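Local coordinates for probable signal peptide protein (Ralstonia solanacearum, PDB 2QGU) that probably carries phospholipids across the periplasm as an MlaC-family protein, and holds a phosphatidylethanolamine with two palmitoyl chains in its pocket, at residues A182-I185 with S186-G190. The protein carries 13 engineered substitutions. Residues are numbered along the deposited sequence; the frame is centred on the assembly and turned at random.
Sequences ADVI and SKRGG. Engineered in segment 182-185: D183 (natural residue Glu).
K187 reaches back one helical turn to D183, an engineered residue that replaces the natural glutamate. Followed outward from the backbone, the lysine CB and CG run past the carbonyl oxygen of D183, K187 CG lying 3.6 Å from D183 O, and K187 CD lies 3.8 Å from both OD1 and OD2 of D183. CE then comes nearer to OD1, and the chain bends at its last torsion (chi4 61°), which turns K187 NZ in to a salt bridge of 2.7 Å with D183 OD1. The ammonium takes the syn side of that oxygen, 19° out of the carboxylate plane.

V184 and R188 lie side by side on another flank, V184 CG1 resting 3.8 Å from R188 CD. The arginine runs extended from CG to NE, and its guanidinium goes on to a salt bridge with E200 of helix 191-206, while V184 and R188 both touch F197 of that helix.

Along the backbone, the N-H groups of S186, K187 and R188 donate hydrogen bonds to the carbonyl oxygens of A182, D183 and V184, as in an alpha-helix. The carbonyl of I185 instead receives two weak bonds, from G189 N and G190 N, each 3.0 Å from I185 O. With G189 at positive phi (81°), this is a Schellman motif, which closes helix 173-188 and turns the chain toward helix 191-206.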
ATOM      1  N   ALA A 182       4.679   2.213  16.716  1.00  9.16           N
ATOM      2  CA  ALA A 182       5.593   2.524  17.817  1.00  8.94           C
ATOM      3  C   ALA A 182       4.801   2.738  19.105  1.00  9.26           C
ATOM      4  O   ALA A 182       5.221   2.295  20.180  1.00  9.89           O
ATOM      5  CB  ALA A 182       6.441   3.747  17.502  1.00  8.99           C
ATOM      6  N   ASP A 183       3.648   3.393  18.985  1.00  9.41           N
ATOM      7  CA  ASP A 183       2.791   3.665  20.130  1.00  9.65           C
ATOM      8  C   ASP A 183       2.268   2.369  20.751  1.00  9.62           C
ATOM      9  O   ASP A 183       2.297   2.207  21.977  1.00  9.59           O
ATOM     10  CB  ASP A 183       1.646   4.588  19.719  1.00 10.12           C
ATOM     11  CG  ASP A 183       0.678   4.840  20.841  1.00 11.00           C
ATOM     12  OD1 ASP A 183       1.069   5.513  21.820  1.00 13.15           O
ATOM     13  OD2 ASP A 183      -0.467   4.370  20.726  1.00 12.79           O
ATOM     14  N   VAL A 184       1.811   1.450  19.898  1.00  9.28           N
ATOM     15  CA  VAL A 184       1.316   0.142  20.326  1.00  9.70           C
ATOM     16  C   VAL A 184       2.431  -0.660  21.001  1.00  9.35           C
ATOM     17  O   VAL A 184       2.241  -1.212  22.089  1.00  9.68           O
ATOM     18  CB  VAL A 184       0.714  -0.646  19.132  1.00  9.80           C
ATOM     19  CG1 VAL A 184       0.462  -2.106  19.506  1.00 11.10           C
ATOM     20  CG2 VAL A 184      -0.565   0.028  18.644  1.00 10.40           C
ATOM     21  N   ILE A 185       3.597  -0.703  20.366  1.00  9.44           N
ATOM     22  CA  ILE A 185       4.743  -1.432  20.906  1.00  9.12           C
ATOM     23  C   ILE A 185       5.139  -0.873  22.278  1.00  9.27           C
ATOM     24  O   ILE A 185       5.489  -1.633  23.183  1.00  9.71           O
ATOM     25  CB  ILE A 185       5.930  -1.421  19.909  1.00  9.34           C
ATOM     26  CG1 ILE A 185       5.606  -2.338  18.720  1.00  9.59           C
ATOM     27  CG2 ILE A 185       7.247  -1.829  20.595  1.00  9.06           C
ATOM     28  CD1 ILE A 185       6.537  -2.176  17.535  1.00 10.34           C
ATOM     29  N   SER A 186       5.061   0.447  22.432  1.00  9.32           N
ATOM     30  CA  SER A 186       5.347   1.101  23.710  1.00  9.31           C
ATOM     31  C   SER A 186       4.350   0.693  24.796  1.00  9.33           C
ATOM     32  O   SER A 186       4.742   0.233  25.872  1.00  9.30           O
ATOM     33  CB  SER A 186       5.332   2.622  23.547  1.00  8.99           C
ATOM     34  OG  SER A 186       5.576   3.257  24.787  1.00 10.31           O
ATOM     35  N   LYS A 187       3.063   0.849  24.497  1.00  9.40           N
ATOM     36  CA  LYS A 187       1.994   0.613  25.467  1.00  9.76           C
ATOM     37  C   LYS A 187       1.816  -0.861  25.828  1.00  9.70           C
ATOM     38  O   LYS A 187       1.397  -1.183  26.946  1.00 10.17           O
ATOM     39  CB  LYS A 187       0.679   1.201  24.960  1.00  9.93           C
ATOM     40  CG  LYS A 187       0.611   2.720  25.101  1.00 10.65           C
ATOM     41  CD  LYS A 187      -0.590   3.314  24.390  1.00 12.00           C
ATOM     42  CE  LYS A 187      -0.781   4.777  24.769  1.00 13.67           C
ATOM     43  NZ  LYS A 187       0.372   5.644  24.397  1.00 14.90           N
ATOM     44  N   ARG A 188       2.139  -1.743  24.890  1.00  9.75           N
ATOM     45  CA  ARG A 188       1.935  -3.184  25.076  1.00  9.43           C
ATOM     46  C   ARG A 188       3.225  -3.949  25.367  1.00  9.42           C
ATOM     47  O   ARG A 188       3.203  -5.172  25.540  1.00 10.20           O
ATOM     48  CB  ARG A 188       1.197  -3.794  23.881  1.00  9.41           C
ATOM     49  CG  ARG A 188      -0.168  -3.175  23.644  1.00  9.92           C
ATOM     50  CD  ARG A 188      -0.933  -3.907  22.565  1.00 10.82           C
ATOM     51  NE  ARG A 188      -2.175  -3.211  22.233  1.00 10.89           N
ATOM     52  CZ  ARG A 188      -3.283  -3.814  21.805  1.00 12.05           C
ATOM     53  NH1 ARG A 188      -3.321  -5.132  21.658  1.00 12.82           N
ATOM     54  NH2 ARG A 188      -4.364  -3.096  21.527  1.00 13.05           N
ATOM     55  N   GLY A 189       4.346  -3.236  25.412  1.00  9.41           N
ATOM     56  CA  GLY A 189       5.598  -3.800  25.915  1.00  9.11           C
ATOM     57  C   GLY A 189       6.398  -4.663  24.953  1.00  9.18           C
ATOM     58  O   GLY A 189       7.248  -5.448  25.381  1.00  9.02           O
ATOM     59  N   GLY A 190       6.143  -4.520  23.655  1.00  9.34           N
ATOM     60  CA  GLY A 190       6.968  -5.199  22.667  1.00  9.62           C
ATOM     61  C   GLY A 190       6.281  -5.609  21.382  1.00  9.67           C
ATOM     62  O   GLY A 190       5.125  -5.262  21.141  1.00  9.41           O
TER